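PDB 6EI3: proton-dependent oligopeptide transporter family protein from Xanthomonas campestris, which probably couples the uptake of small peptides to proton movement across the membrane, as a POT-family member of the major facilitator superfamily, captured here in an auto-inhibited state. Local coordinates for residues A[314-319]-A[382-387]; A[303-308]-A[376-381]. All blocks are in the same frame, centred on the assembly; numbering follows the deposited sequence.

Interaction 1 of 2, residues A[314-319]-A[382-387]; sequences VLQGRE and GAIQVA. With 78M ((2S)-2,3-dihydroxypropyl(7Z)-pentadec-7-enoate), chain F.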
loop_
_atom_site.group_PDB
_atom_site.type_symbol
_atom_site.label_atom_id
_atom_site.label_comp_id
_atom_site.label_asym_id
_atom_site.label_seq_id
_atom_site.Cartn_x
_atom_site.Cartn_y
_atom_site.Cartn_z
ATOM N N VAL A 314 -12.972 -8.656 -7.829
ATOM C CA VAL A 314 -14.362 -8.648 -7.329
ATOM C C VAL A 314 -15.324 -8.576 -8.508
ATOM O O VAL A 314 -16.297 -9.340 -8.556
ATOM C CB VAL A 314 -14.634 -7.535 -6.274
ATOM C CG1 VAL A 314 -16.127 -7.385 -6.006
ATOM C CG2 VAL A 314 -13.883 -7.813 -4.972
ATOM N N LEU A 315 -15.034 -7.676 -9.471
ATOM C CA LEU A 315 -15.848 -7.475 -10.672
ATOM C C LEU A 315 -15.911 -8.749 -11.499
ATOM O O LEU A 315 -16.940 -9.034 -12.090
ATOM C CB LEU A 315 -15.310 -6.302 -11.504
ATOM C CG LEU A 315 -15.458 -4.924 -10.850
ATOM C CD1 LEU A 315 -14.616 -3.869 -11.563
ATOM C CD2 LEU A 315 -16.958 -4.509 -10.693
ATOM N N GLN A 316 -14.812 -9.514 -11.543
ATOM C CA GLN A 316 -14.781 -10.812 -12.215
ATOM C C GLN A 316 -15.659 -11.790 -11.423
ATOM O O GLN A 316 -16.518 -12.439 -12.003
ATOM C CB GLN A 316 -13.343 -11.372 -12.314
ATOM C CG GLN A 316 -13.311 -12.738 -13.004
ATOM C CD GLN A 316 -11.941 -13.352 -13.068
ATOM O OE1 GLN A 316 -11.382 -13.776 -12.064
ATOM N NE2 GLN A 316 -11.418 -13.495 -14.264
ATOM N N GLY A 317 -15.428 -11.873 -10.111
ATOM C CA GLY A 317 -16.151 -12.767 -9.207
ATOM C C GLY A 317 -17.664 -12.700 -9.325
ATOM O O GLY A 317 -18.341 -13.729 -9.299
ATOM N N ARG A 318 -18.202 -11.480 -9.498
ATOM C CA ARG A 318 -19.641 -11.201 -9.627
ATOM C C ARG A 318 -20.292 -11.937 -10.795
ATOM O O ARG A 318 -21.475 -12.232 -10.722
ATOM C CB ARG A 318 -19.875 -9.690 -9.790
ATOM C CG ARG A 318 -19.641 -8.879 -8.504
ATOM C CD ARG A 318 -20.046 -7.422 -8.709
ATOM N NE ARG A 318 -21.501 -7.267 -8.849
ATOM C CZ ARG A 318 -22.115 -6.869 -9.960
ATOM N NH1 ARG A 318 -21.413 -6.548 -11.041
ATOM N NH2 ARG A 318 -23.433 -6.758 -9.989
ATOM N N GLU A 319 -19.533 -12.212 -11.870
ATOM C CA GLU A 319 -20.038 -12.905 -13.056
ATOM C C GLU A 319 -19.800 -14.422 -13.002
ATOM O O GLU A 319 -20.122 -15.120 -13.948
ATOM C CB GLU A 319 -19.429 -12.300 -14.339
ATOM C CG GLU A 319 -19.616 -10.792 -14.478
ATOM C CD GLU A 319 -21.038 -10.260 -14.474
ATOM O OE1 GLU A 319 -21.900 -10.844 -15.172
ATOM O OE2 GLU A 319 -21.284 -9.242 -13.786
ATOM N N GLY A 382 -6.564 -14.114 -15.983
ATOM C CA GLY A 382 -6.830 -13.867 -17.393
ATOM C C GLY A 382 -7.387 -15.091 -18.096
ATOM O O GLY A 382 -8.339 -14.978 -18.877
ATOM N N ALA A 383 -6.808 -16.278 -17.795
ATOM C CA ALA A 383 -7.239 -17.566 -18.359
ATOM C C ALA A 383 -8.666 -17.900 -17.888
ATOM O O ALA A 383 -9.468 -18.418 -18.662
ATOM C CB ALA A 383 -6.258 -18.665 -17.968
ATOM N N ILE A 384 -9.003 -17.522 -16.644
ATOM C CA ILE A 384 -10.347 -17.701 -16.114
ATOM C C ILE A 384 -11.308 -16.788 -16.895
ATOM O O ILE A 384 -12.369 -17.245 -17.337
ATOM C CB ILE A 384 -10.380 -17.464 -14.593
ATOM C CG1 ILE A 384 -9.761 -18.670 -13.850
ATOM C CG2 ILE A 384 -11.815 -17.165 -14.109
ATOM C CD1 ILE A 384 -9.158 -18.298 -12.469
ATOM N N GLN A 385 -10.899 -15.528 -17.119
ATOM C CA GLN A 385 -11.694 -14.566 -17.874
ATOM C C GLN A 385 -11.943 -15.043 -19.294
ATOM O O GLN A 385 -13.060 -14.906 -19.754
ATOM C CB GLN A 385 -11.031 -13.175 -17.898
ATOM C CG GLN A 385 -11.960 -12.042 -18.367
ATOM C CD GLN A 385 -13.178 -11.871 -17.482
ATOM O OE1 GLN A 385 -13.075 -11.798 -16.259
ATOM N NE2 GLN A 385 -14.366 -11.849 -18.081
ATOM N N VAL A 386 -10.909 -15.590 -19.982
ATOM C CA VAL A 386 -11.012 -16.092 -21.370
ATOM C C VAL A 386 -12.036 -17.245 -21.444
ATOM O O VAL A 386 -12.797 -17.299 -22.404
ATOM C CB VAL A 386 -9.625 -16.455 -21.981
ATOM C CG1 VAL A 386 -9.764 -17.209 -23.301
ATOM C CG2 VAL A 386 -8.764 -15.211 -22.170
ATOM N N ALA A 387 -12.076 -18.128 -20.414
ATOM C CA ALA A 387 -13.052 -19.224 -20.338
ATOM C C ALA A 387 -14.455 -18.630 -20.177
ATOM O O ALA A 387 -15.364 -19.033 -20.894
ATOM C CB ALA A 387 -12.726 -20.159 -19.179
HETATM O O21 78M F . -13.485 -24.790 -18.297
HETATM C C20 78M F . -12.402 -23.883 -18.446
HETATM C C18 78M F . -11.089 -24.566 -18.144
HETATM O O19 78M F . -11.053 -25.006 -16.785
HETATM C C17 78M F . -9.882 -23.721 -18.490
HETATM O O2 78M F . -9.660 -22.718 -17.467
HETATM C C1 78M F . -8.671 -22.930 -16.587
HETATM O O1 78M F . -8.160 -24.005 -16.398
HETATM C C2 78M F . -8.277 -21.661 -15.888
HETATM C C3 78M F . -7.208 -21.854 -14.816
HETATM C C4 78M F . -5.942 -21.052 -15.066
HETATM C C5 78M F . -4.796 -21.824 -15.701
HETATM C C6 78M F . -3.610 -20.938 -16.090
HETATM C C7 78M F . -2.345 -21.273 -15.367
HETATM C C8 78M F . -1.945 -20.780 -14.207
HETATM C C9 78M F . -0.676 -21.113 -13.480
HETATM C C10 78M F . -0.616 -22.557 -12.967
HETATM C C11 78M F . 0.794 -23.073 -12.709
HETATM C C12 78M F . 1.365 -22.732 -11.341
HETATM C C13 78M F . 2.858 -22.980 -11.222
HETATM C C15 78M F . 4.908 -22.982 -9.754
HETATM C C14 78M F . 3.416 -22.748 -9.830
#

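Interaction 2 of 2, residues A[303-308]-A[376-381]; sequences FSLFDQ and VAWIAV. With 78M ((2S)-2,3-dihydroxypropyl(7Z)-pentadec-7-enoate), chain F.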
loop_
_atom_site.group_PDB
_atom_site.type_symbol
_atom_site.label_atom_id
_atom_site.label_comp_id
_atom_site.label_asym_id
_atom_site.label_seq_id
_atom_site.Cartn_x
_atom_site.Cartn_y
_atom_site.Cartn_z
ATOM N N PHE A 303 2.291 -4.073 -6.246
ATOM C CA PHE A 303 1.134 -3.447 -5.595
ATOM C C PHE A 303 0.027 -3.104 -6.570
ATOM O O PHE A 303 -1.134 -3.134 -6.165
ATOM C CB PHE A 303 1.549 -2.246 -4.742
ATOM C CG PHE A 303 2.267 -2.712 -3.502
ATOM C CD1 PHE A 303 1.569 -3.326 -2.463
ATOM C CD2 PHE A 303 3.642 -2.548 -3.372
ATOM C CE1 PHE A 303 2.241 -3.799 -1.327
ATOM C CE2 PHE A 303 4.315 -3.008 -2.226
ATOM C CZ PHE A 303 3.614 -3.657 -1.227
ATOM N N SER A 304 0.369 -2.868 -7.875
ATOM C CA SER A 304 -0.618 -2.658 -8.943
ATOM C C SER A 304 -1.469 -3.902 -9.043
ATOM O O SER A 304 -2.673 -3.811 -9.174
ATOM C CB SER A 304 0.071 -2.455 -10.299
ATOM O OG SER A 304 0.909 -1.324 -10.258
ATOM N N LEU A 305 -0.831 -5.061 -9.001
ATOM C CA LEU A 305 -1.481 -6.364 -9.118
ATOM C C LEU A 305 -2.151 -6.799 -7.820
ATOM O O LEU A 305 -3.243 -7.368 -7.838
ATOM C CB LEU A 305 -0.428 -7.398 -9.565
ATOM C CG LEU A 305 -0.232 -7.534 -11.090
ATOM C CD1 LEU A 305 0.486 -6.328 -11.703
ATOM C CD2 LEU A 305 0.574 -8.772 -11.415
ATOM N N PHE A 306 -1.514 -6.499 -6.692
ATOM C CA PHE A 306 -2.023 -6.904 -5.391
ATOM C C PHE A 306 -3.323 -6.186 -4.992
ATOM O O PHE A 306 -4.264 -6.854 -4.571
ATOM C CB PHE A 306 -0.917 -6.740 -4.319
ATOM C CG PHE A 306 -1.332 -7.194 -2.942
ATOM C CD1 PHE A 306 -1.505 -8.542 -2.661
ATOM C CD2 PHE A 306 -1.540 -6.269 -1.920
ATOM C CE1 PHE A 306 -1.914 -8.956 -1.388
ATOM C CE2 PHE A 306 -1.949 -6.686 -0.653
ATOM C CZ PHE A 306 -2.127 -8.028 -0.394
ATOM N N ASP A 307 -3.373 -4.842 -5.104
ATOM C CA ASP A 307 -4.541 -4.049 -4.674
ATOM C C ASP A 307 -5.801 -4.235 -5.557
ATOM O O ASP A 307 -6.908 -3.942 -5.109
ATOM C CB ASP A 307 -4.167 -2.564 -4.498
ATOM C CG ASP A 307 -3.454 -2.340 -3.155
ATOM O OD1 ASP A 307 -3.865 -2.968 -2.147
ATOM O OD2 ASP A 307 -2.478 -1.553 -3.118
ATOM N N GLN A 308 -5.640 -4.802 -6.756
ATOM C CA GLN A 308 -6.759 -5.084 -7.661
ATOM C C GLN A 308 -7.604 -6.308 -7.238
ATOM O O GLN A 308 -8.645 -6.555 -7.833
ATOM C CB GLN A 308 -6.269 -5.206 -9.098
ATOM C CG GLN A 308 -5.933 -3.874 -9.739
ATOM C CD GLN A 308 -5.580 -4.090 -11.185
ATOM O OE1 GLN A 308 -6.459 -4.241 -12.050
ATOM N NE2 GLN A 308 -4.291 -4.218 -11.461
ATOM N N VAL A 376 2.202 -14.671 -12.465
ATOM C CA VAL A 376 1.612 -16.005 -12.690
ATOM C C VAL A 376 0.137 -16.015 -12.237
ATOM O O VAL A 376 -0.704 -16.574 -12.935
ATOM C CB VAL A 376 2.467 -17.142 -12.042
ATOM C CG1 VAL A 376 1.858 -18.531 -12.289
ATOM C CG2 VAL A 376 3.903 -17.106 -12.563
ATOM N N ALA A 377 -0.177 -15.339 -11.110
ATOM C CA ALA A 377 -1.538 -15.207 -10.572
ATOM C C ALA A 377 -2.427 -14.530 -11.609
ATOM O O ALA A 377 -3.554 -14.967 -11.836
ATOM C CB ALA A 377 -1.522 -14.380 -9.292
ATOM N N TRP A 378 -1.894 -13.488 -12.270
ATOM C CA TRP A 378 -2.631 -12.736 -13.278
ATOM C C TRP A 378 -2.745 -13.501 -14.609
ATOM O O TRP A 378 -3.709 -13.261 -15.330
ATOM C CB TRP A 378 -2.066 -11.319 -13.408
ATOM C CG TRP A 378 -2.596 -10.449 -12.297
ATOM C CD1 TRP A 378 -2.285 -10.531 -10.970
ATOM C CD2 TRP A 378 -3.669 -9.498 -12.400
ATOM N NE1 TRP A 378 -3.076 -9.671 -10.242
ATOM C CE2 TRP A 378 -3.910 -8.996 -11.102
ATOM C CE3 TRP A 378 -4.447 -9.018 -13.466
ATOM C CZ2 TRP A 378 -4.854 -7.998 -10.850
ATOM C CZ3 TRP A 378 -5.383 -8.022 -13.219
ATOM C CH2 TRP A 378 -5.609 -7.553 -11.914
ATOM N N ILE A 379 -1.851 -14.498 -14.882
ATOM C CA ILE A 379 -2.020 -15.382 -16.051
ATOM C C ILE A 379 -3.280 -16.249 -15.765
ATOM O O ILE A 379 -4.132 -16.397 -16.643
ATOM C CB ILE A 379 -0.768 -16.257 -16.397
ATOM C CG1 ILE A 379 0.432 -15.410 -16.924
ATOM C CG2 ILE A 379 -1.126 -17.421 -17.382
ATOM C CD1 ILE A 379 0.224 -14.695 -18.336
ATOM N N ALA A 380 -3.399 -16.771 -14.525
ATOM C CA ALA A 380 -4.535 -17.561 -14.063
ATOM C C ALA A 380 -5.843 -16.747 -14.098
ATOM O O ALA A 380 -6.827 -17.262 -14.618
ATOM C CB ALA A 380 -4.279 -18.092 -12.666
ATOM N N VAL A 381 -5.849 -15.471 -13.603
ATOM C CA VAL A 381 -7.050 -14.592 -13.644
ATOM C C VAL A 381 -7.521 -14.359 -15.091
ATOM O O VAL A 381 -8.729 -14.362 -15.354
ATOM C CB VAL A 381 -6.908 -13.230 -12.892
ATOM C CG1 VAL A 381 -8.240 -12.470 -12.853
ATOM C CG2 VAL A 381 -6.432 -13.447 -11.476
HETATM O O21 78M F . -13.485 -24.790 -18.297
HETATM C C20 78M F . -12.402 -23.883 -18.446
HETATM C C18 78M F . -11.089 -24.566 -18.144
HETATM O O19 78M F . -11.053 -25.006 -16.785
HETATM C C17 78M F . -9.882 -23.721 -18.490
HETATM O O2 78M F . -9.660 -22.718 -17.467
HETATM C C1 78M F . -8.671 -22.930 -16.587
HETATM O O1 78M F . -8.160 -24.005 -16.398
HETATM C C2 78M F . -8.277 -21.661 -15.888
HETATM C C3 78M F . -7.208 -21.854 -14.816
HETATM C C4 78M F . -5.942 -21.052 -15.066
HETATM C C5 78M F . -4.796 -21.824 -15.701
HETATM C C6 78M F . -3.610 -20.938 -16.090
HETATM C C7 78M F . -2.345 -21.273 -15.367
HETATM C C8 78M F . -1.945 -20.780 -14.207
HETATM C C9 78M F . -0.676 -21.113 -13.480
HETATM C C10 78M F . -0.616 -22.557 -12.967
HETATM C C11 78M F . 0.794 -23.073 -12.709
HETATM C C12 78M F . 1.365 -22.732 -11.341
HETATM C C13 78M F . 2.858 -22.980 -11.222
HETATM C C15 78M F . 4.908 -22.982 -9.754
HETATM C C14 78M F . 3.416 -22.748 -9.830
#

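Interaction 1 of 2, residues A[314-319]-A[382-387]
Q316 reaches from the short helix 312-317 to the long helix 363-389 and meets Q385 amide to amide, with the two side chains running past each other in opposite directions. Both helices belong to the latter part of the chain in this transmembrane MFS fold. The hydrogen bond goes from Q316 NE2 to Q385 OE1 at 3.1 Å and is fairly straight, 159° at the hydrogen. Its acceptor lies close to the amide plane of Q316, whereas the donor is tilted 33° from the carbonyl plane of Q385. Q316 is fully extended, while Q385 bends at its second torsion (chi2 61°), which brings its amide back toward Q316.

Other polar partners complete the arrangement. Q316 NE2 also bonds to the backbone carbonyl of V381, one turn before Q385, and Q316 OE1 takes a bond from Q399. Q385 NE2 turns to D389 on its own helix.

Van der Waals contact is slighter: I384 CG2 lies over one face of the Q316 amide, 3.7 Å from NE2. The same isoleucine borders the monoacylglycerol through CG1, and A383 CB is 3.8 Å from C4 of that lipid.

Both ends of the buried Q316 amide are thus bonded, which should fix its rotation and tie the short helix to the lipid-bordering one through neutral hydrogen bonds.

Interaction 2 of 2, residues A[303-308]-A[376-381]
The indole of W378, projecting from helix 363-389, lies against L305 and Q308 near the C-terminal end of helix 281-306, joining two helices in the latter part of the transmembrane MFS fold. Packing is close over the five-membered ring, where L305 CG sits 3.7 Å from the ring centroid and 15° off the normal, a CH-pi contact over one face. L305 CD2 comes within 3.4 Å of W378 CD1. The first torsion of W378 sets CG beside its backbone N and opposite the carbonyl carbon, and from there the ring extends across to the other helix. W313 of the following helix also meets the indole.

Polar contact is weaker. W378 NE1 approaches the backbone oxygen of L305 at 3.3 Å, but the bend at the hydrogen, 129°, makes this a weak hydrogen bond.

At the far end of the indole the six-membered ring meets Q308, whose amide plane is turned 41° from it. Q308 OE1 comes obliquely to W378 CH2 at 3.4 Å, and Q308 CB packs on CZ2. Q308 NE2 makes a nearly straight bond to S304 O at 2.8 Å, and OE1 bonds to T312.

The lipid side of helix 363-389 is looser: V376 CG1 is 3.8 Å from C9 of the monoacylglycerol, and A380 CB touches its C8.

The contact is therefore mainly apolar and aromatic; the Q308 amide is bonded at both ends, to the preceding turn and to the start of the next helix, and not to the indole, whose N-H is only weakly bonded across the interface.

How the interactions relate
Along the chain, segment 303-308 lies at the C-terminal part of helix 281-306 and is followed by the short helix 312-317, which carries 314-319; helix 363-389 then supplies 376-381 and 382-387 in succession. Interaction 2 closes the loop from 308 to 376 and interaction 1 that from 319 to 382, so the two cross, keeping the same order on both sides. Their centres lie 12 Å apart, and they meet through V381 of segment 376-381, whose carbonyl is shared with interaction 1. Together they fasten the end of helix 281-306 and the short helix after it to consecutive turns of helix 363-389, which also runs along one bound monoacylglycerol.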